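Local coordinates for protein alpha-fucosidase (Bifidobacterium bifidum, PDB 2EAB) that probably releases alpha-1,2-linked L-fucose from glycans by hydrolysis, this chain being the catalytic part of a longer, membrane-associated glycoside hydrolase of family 95, at residues A[184-189]-A[388-393]; A[381-386]-A[438-443]. One frame throughout, in Å; residues are numbered along the deposited sequence.

Interaction 1 of 2, residues A[184-189]-A[388-393]; sequences ASNPDN and RENSQL. With CA (calcium ion), chain C.
Asn186, just beyond the end of strand 176-185 in the beta-rich N-terminal domain, meets Arg388 and Asn390 in a type I beta turn (388-391) of the catalytic domain. The direct polar link is one nearly straight hydrogen bond, from Asn186 ND2 to Asn390 OD1 (2.9 Å, 170° at the hydrogen). The acceptor lies close to the Asn186 amide plane, while the two amides are turned 47° against each other. ND2 also bonds to Asn56 O, and an amide suits this place because it can donate twice and accept once. Water extends the link: one molecule donates to Asn186 OD1 and accepts weakly from Asn390 N, and a second joins Asn186 O (2.6 Å) to Asn390 ND2 (3.0 Å). The third element is a stack. With CG swung opposite the backbone N (chi1 -170°), the Asn186 amide lies over one face of the Arg388 guanidinium, offset toward its rim, and CB comes 3.5 Å from Arg388 NH1. That guanidinium is itself held by a salt bridge to Asp326. Cut back to alanine, this asparagine loses its amide, which is likely to leave Asn390 OD1 and Asn56 O without their shared donor. The turn is braced by Arg388 N donating to Ser391 OG, which also bonds to Gly57 O, and the chain then runs on to Leu393, whose O binds calcium at 2.7 Å.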
loop_
_atom_site.group_PDB
_atom_site.type_symbol
_atom_site.label_atom_id
_atom_site.label_comp_id
_atom_site.label_asym_id
_atom_site.label_seq_id
_atom_site.Cartn_x
_atom_site.Cartn_y
_atom_site.Cartn_z
ATOM N N ALA A 184 -12.867 16.274 -0.368
ATOM C CA ALA A 184 -13.627 15.316 0.420
ATOM C C ALA A 184 -13.111 15.367 1.842
ATOM O O ALA A 184 -11.960 15.012 2.115
ATOM C CB ALA A 184 -13.507 13.916 -0.153
ATOM N N SER A 185 -13.971 15.839 2.737
ATOM C CA SER A 185 -13.625 16.024 4.129
ATOM C C SER A 185 -13.740 14.727 4.910
ATOM O O SER A 185 -14.760 14.041 4.840
ATOM C CB SER A 185 -14.546 17.066 4.750
ATOM O OG SER A 185 -14.392 17.080 6.154
ATOM N N ASN A 186 -12.694 14.402 5.664
ATOM C CA ASN A 186 -12.784 13.307 6.616
ATOM C C ASN A 186 -13.592 13.699 7.870
ATOM O O ASN A 186 -14.524 12.982 8.230
ATOM C CB ASN A 186 -11.401 12.733 6.954
ATOM C CG ASN A 186 -11.487 11.443 7.746
ATOM O OD1 ASN A 186 -11.447 11.463 8.973
ATOM N ND2 ASN A 186 -11.629 10.317 7.049
ATOM N N PRO A 187 -13.278 14.850 8.518
ATOM C CA PRO A 187 -14.053 15.239 9.707
ATOM C C PRO A 187 -15.566 15.317 9.498
ATOM O O PRO A 187 -16.322 14.920 10.382
ATOM C CB PRO A 187 -13.503 16.630 10.050
ATOM C CG PRO A 187 -12.144 16.637 9.508
ATOM C CD PRO A 187 -12.198 15.819 8.248
ATOM N N ASP A 188 -15.999 15.825 8.348
ATOM C CA ASP A 188 -17.428 15.980 8.080
ATOM C C ASP A 188 -17.977 14.937 7.110
ATOM O O ASP A 188 -19.154 14.974 6.742
ATOM C CB ASP A 188 -17.733 17.411 7.637
ATOM C CG ASP A 188 -17.649 18.394 8.791
ATOM O OD1 ASP A 188 -18.398 18.213 9.774
ATOM O OD2 ASP A 188 -16.818 19.324 8.731
ATOM N N ASN A 189 -17.112 14.000 6.726
ATOM C CA ASN A 189 -17.502 12.823 5.951
ATOM C C ASN A 189 -18.305 13.150 4.691
ATOM O O ASN A 189 -19.326 12.516 4.400
ATOM C CB ASN A 189 -18.261 11.831 6.833
ATOM C CG ASN A 189 -18.318 10.458 6.223
ATOM O OD1 ASN A 189 -17.425 10.079 5.466
ATOM N ND2 ASN A 189 -19.365 9.709 6.532
ATOM N N ARG A 388 -7.711 6.256 5.612
ATOM C CA ARG A 388 -7.765 7.039 6.844
ATOM C C ARG A 388 -8.042 6.137 8.039
ATOM O O ARG A 388 -8.449 4.984 7.874
ATOM C CB ARG A 388 -8.799 8.165 6.736
ATOM C CG ARG A 388 -8.416 9.263 5.746
ATOM C CD ARG A 388 -7.110 9.962 6.133
ATOM N NE ARG A 388 -7.168 10.592 7.456
ATOM C CZ ARG A 388 -7.561 11.843 7.688
ATOM N NH1 ARG A 388 -7.928 12.639 6.688
ATOM N NH2 ARG A 388 -7.574 12.303 8.934
ATOM N N GLU A 389 -7.821 6.664 9.243
ATOM C CA GLU A 389 -8.035 5.898 10.479
ATOM C C GLU A 389 -9.420 5.286 10.532
ATOM O O GLU A 389 -9.593 4.189 11.064
ATOM C CB GLU A 389 -7.847 6.779 11.715
ATOM C CG GLU A 389 -6.452 7.310 11.894
ATOM C CD GLU A 389 -6.394 8.493 12.840
ATOM O OE1 GLU A 389 -6.624 8.294 14.054
ATOM O OE2 GLU A 389 -6.108 9.620 12.366
ATOM N N ASN A 390 -10.402 5.994 9.981
ATOM C CA ASN A 390 -11.776 5.520 10.008
ATOM C C ASN A 390 -12.281 4.934 8.686
ATOM O O ASN A 390 -13.479 4.713 8.527
ATOM C CB ASN A 390 -12.716 6.614 10.525
ATOM C CG ASN A 390 -12.830 7.794 9.575
ATOM O OD1 ASN A 390 -12.179 7.847 8.528
ATOM N ND2 ASN A 390 -13.666 8.754 9.943
ATOM N N SER A 391 -11.374 4.660 7.750
ATOM C CA SER A 391 -11.735 3.896 6.555
ATOM C C SER A 391 -12.201 2.515 6.961
ATOM O O SER A 391 -11.661 1.911 7.898
ATOM C CB SER A 391 -10.540 3.737 5.617
ATOM O OG SER A 391 -10.184 4.962 5.012
ATOM N N GLN A 392 -13.195 2.003 6.249
ATOM C CA GLN A 392 -13.632 0.640 6.498
ATOM C C GLN A 392 -12.704 -0.398 5.881
ATOM O O GLN A 392 -12.639 -1.522 6.369
ATOM C CB GLN A 392 -15.063 0.432 6.013
ATOM C CG GLN A 392 -16.069 1.296 6.747
ATOM C CD GLN A 392 -17.478 0.804 6.565
ATOM O OE1 GLN A 392 -17.870 -0.200 7.149
ATOM N NE2 GLN A 392 -18.248 1.506 5.744
ATOM N N LEU A 393 -11.998 -0.019 4.818
ATOM C CA LEU A 393 -11.111 -0.922 4.095
ATOM C C LEU A 393 -9.782 -0.233 3.812
ATOM O O LEU A 393 -9.736 0.990 3.679
ATOM C CB LEU A 393 -11.766 -1.381 2.785
ATOM C CG LEU A 393 -12.969 -2.317 2.967
ATOM C CD1 LEU A 393 -13.758 -2.465 1.679
ATOM C CD2 LEU A 393 -12.556 -3.679 3.511
HETATM CA CA CA C . -10.236 2.893 1.847
HETATM O O HOH W 1 -10.023 9.354 10.270
HETATM O O HOH W 2 -15.523 10.551 8.464
#

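Interaction 2 of 2, residues A[381-386]-A[438-443]. With CA (calcium ion), chain C.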
loop_
_atom_site.group_PDB
_atom_site.type_symbol
_atom_site.label_atom_id
_atom_site.label_comp_id
_atom_site.label_asym_id
_atom_site.label_seq_id
_atom_site.Cartn_x
_atom_site.Cartn_y
_atom_site.Cartn_z
ATOM N N TYR A 381 0.214 11.980 -0.228
ATOM C CA TYR A 381 -1.114 12.499 -0.538
ATOM C C TYR A 381 -2.129 11.376 -0.783
ATOM O O TYR A 381 -3.237 11.400 -0.245
ATOM C CB TYR A 381 -1.039 13.431 -1.757
ATOM C CG TYR A 381 -2.397 13.854 -2.245
ATOM C CD1 TYR A 381 -3.049 14.943 -1.682
ATOM C CD2 TYR A 381 -3.051 13.137 -3.248
ATOM C CE1 TYR A 381 -4.314 15.320 -2.115
ATOM C CE2 TYR A 381 -4.314 13.501 -3.685
ATOM C CZ TYR A 381 -4.938 14.592 -3.115
ATOM O OH TYR A 381 -6.191 14.951 -3.543
ATOM N N LEU A 382 -1.734 10.395 -1.594
ATOM C CA LEU A 382 -2.634 9.319 -2.002
ATOM C C LEU A 382 -2.985 8.403 -0.840
ATOM O O LEU A 382 -4.060 7.796 -0.840
ATOM C CB LEU A 382 -2.055 8.521 -3.173
ATOM C CG LEU A 382 -1.992 9.264 -4.513
ATOM C CD1 LEU A 382 -1.160 8.462 -5.496
ATOM C CD2 LEU A 382 -3.391 9.553 -5.082
ATOM N N THR A 383 -2.090 8.312 0.147
ATOM C CA THR A 383 -2.394 7.584 1.376
ATOM C C THR A 383 -3.511 8.297 2.141
ATOM O O THR A 383 -4.486 7.673 2.560
ATOM C CB THR A 383 -1.158 7.436 2.293
ATOM O OG1 THR A 383 -0.070 6.850 1.572
ATOM C CG2 THR A 383 -1.480 6.551 3.485
ATOM N N ILE A 384 -3.363 9.610 2.318
ATOM C CA ILE A 384 -4.387 10.409 2.988
ATOM C C ILE A 384 -5.742 10.283 2.280
ATOM O O ILE A 384 -6.775 10.155 2.930
ATOM C CB ILE A 384 -3.965 11.896 3.100
ATOM C CG1 ILE A 384 -2.614 12.021 3.820
ATOM C CG2 ILE A 384 -5.048 12.718 3.807
ATOM C CD1 ILE A 384 -1.982 13.400 3.707
ATOM N N GLY A 385 -5.730 10.306 0.952
ATOM C CA GLY A 385 -6.966 10.213 0.181
ATOM C C GLY A 385 -7.660 8.861 0.203
ATOM O O GLY A 385 -8.882 8.791 0.057
ATOM N N SER A 386 -6.895 7.784 0.387
ATOM C CA SER A 386 -7.436 6.419 0.253
ATOM C C SER A 386 -7.484 5.573 1.527
ATOM O O SER A 386 -8.160 4.544 1.553
ATOM C CB SER A 386 -6.670 5.641 -0.822
ATOM O OG SER A 386 -5.343 5.363 -0.416
ATOM N N GLY A 438 1.515 7.068 10.344
ATOM C CA GLY A 438 1.304 5.782 11.015
ATOM C C GLY A 438 -0.147 5.458 11.331
ATOM O O GLY A 438 -0.568 4.301 11.227
ATOM N N GLU A 439 -0.922 6.469 11.713
ATOM C CA GLU A 439 -2.327 6.241 12.045
ATOM C C GLU A 439 -3.128 5.728 10.847
ATOM O O GLU A 439 -4.169 5.088 11.011
ATOM C CB GLU A 439 -2.969 7.507 12.620
ATOM C CG GLU A 439 -3.103 8.651 11.639
ATOM C CD GLU A 439 -1.976 9.658 11.711
ATOM O OE1 GLU A 439 -0.807 9.266 11.929
ATOM O OE2 GLU A 439 -2.274 10.862 11.550
ATOM N N LEU A 440 -2.628 6.001 9.645
ATOM C CA LEU A 440 -3.330 5.632 8.424
ATOM C C LEU A 440 -3.172 4.149 8.085
ATOM O O LEU A 440 -3.798 3.655 7.147
ATOM C CB LEU A 440 -2.911 6.531 7.260
ATOM C CG LEU A 440 -3.033 8.043 7.490
ATOM C CD1 LEU A 440 -2.905 8.794 6.180
ATOM C CD2 LEU A 440 -4.329 8.425 8.182
ATOM N N ALA A 441 -2.360 3.431 8.863
ATOM C CA ALA A 441 -2.267 1.978 8.746
ATOM C C ALA A 441 -3.432 1.263 9.423
ATOM O O ALA A 441 -3.615 0.061 9.225
ATOM C CB ALA A 441 -0.957 1.487 9.331
ATOM N N GLU A 442 -4.216 1.983 10.223
ATOM C CA GLU A 442 -5.294 1.351 10.987
ATOM C C GLU A 442 -6.211 0.442 10.150
ATOM O O GLU A 442 -6.476 -0.687 10.559
ATOM C CB GLU A 442 -6.110 2.390 11.772
ATOM C CG GLU A 442 -7.308 1.822 12.555
ATOM C CD GLU A 442 -6.946 0.703 13.530
ATOM O OE1 GLU A 442 -5.827 0.713 14.093
ATOM O OE2 GLU A 442 -7.805 -0.181 13.748
ATOM N N PRO A 443 -6.708 0.919 8.989
ATOM C CA PRO A 443 -7.567 0.010 8.217
ATOM C C PRO A 443 -6.871 -1.269 7.743
ATOM O O PRO A 443 -7.542 -2.281 7.561
ATOM C CB PRO A 443 -8.037 0.866 7.033
ATOM C CG PRO A 443 -7.075 1.981 6.954
ATOM C CD PRO A 443 -6.624 2.250 8.358
HETATM CA CA CA C . -10.236 2.893 1.847
#
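Leu440 pushes one methyl against Thr383 and Ile384, joining a 3-10 turn to the last turns of helix 365-386 in the helical catalytic domain, whose family is built on an (alpha/alpha)6 barrel. Leu440 CD1 does most of the touching: it lies 3.8 Å from Thr383 CG2, 3.9 Å from Ile384 CA and 4.0 Å from Ile384 CG1, and thus rests on helix backbone as well as side chain. Thr383 CG2 also reaches Leu440 CB at 4.0 Å. No hydrogen bond crosses between the segments, and a branched aliphatic residue suits a buried place where shape alone makes the contact.

Behind this first shell, the torsion of Thr383 sorts its two branches. CG2 stands opposite the backbone N and faces Leu440, whereas OG1, beside that N (chi1 -54°), bonds back to Gly379 O within the helix, so the hydroxyl is satisfied in an apolar setting. The 3-10 turn that carries Leu440 is closed by Ala441 N bonding to Gly438 O (3.1 Å), and Leu440 O accepts a hydrogen bond from Ser387 OG, just past the helix segment. Farther out, Phe770 of helix 767-780 packs on Thr383, and His327, Ile330 and Tyr331 of helix 316-331 pack on Ile384.

The helix end also serves the calcium site, which Leu393 O and Glu77 OE2 share. Ser386 OG turns back to donate to Leu382 O (2.8 Å), while Ser386 O binds the calcium at 2.7 Å.

In the fold
Interaction 1 is partly buried and joins two domains through amides, a guanidinium and water, whereas interaction 2 is wholly buried inside the catalytic domain and purely apolar across its segments. Polar groups suit the domain boundary, where water can finish their bonding; methyl groups suit the interior. One segment of each, 381-386 and 388-393, follows the other along the chain with Ser387 alone between them. They also touch: Arg388 NE lies 3.6 Å from Leu440 CD2, so the arginine that stacks on Asn186 in interaction 1 also packs on the leucine of interaction 2. Each supplies a backbone carbonyl to the same calcium, to which Glu77 of the N-terminal domain also binds, tying both domains together at this point.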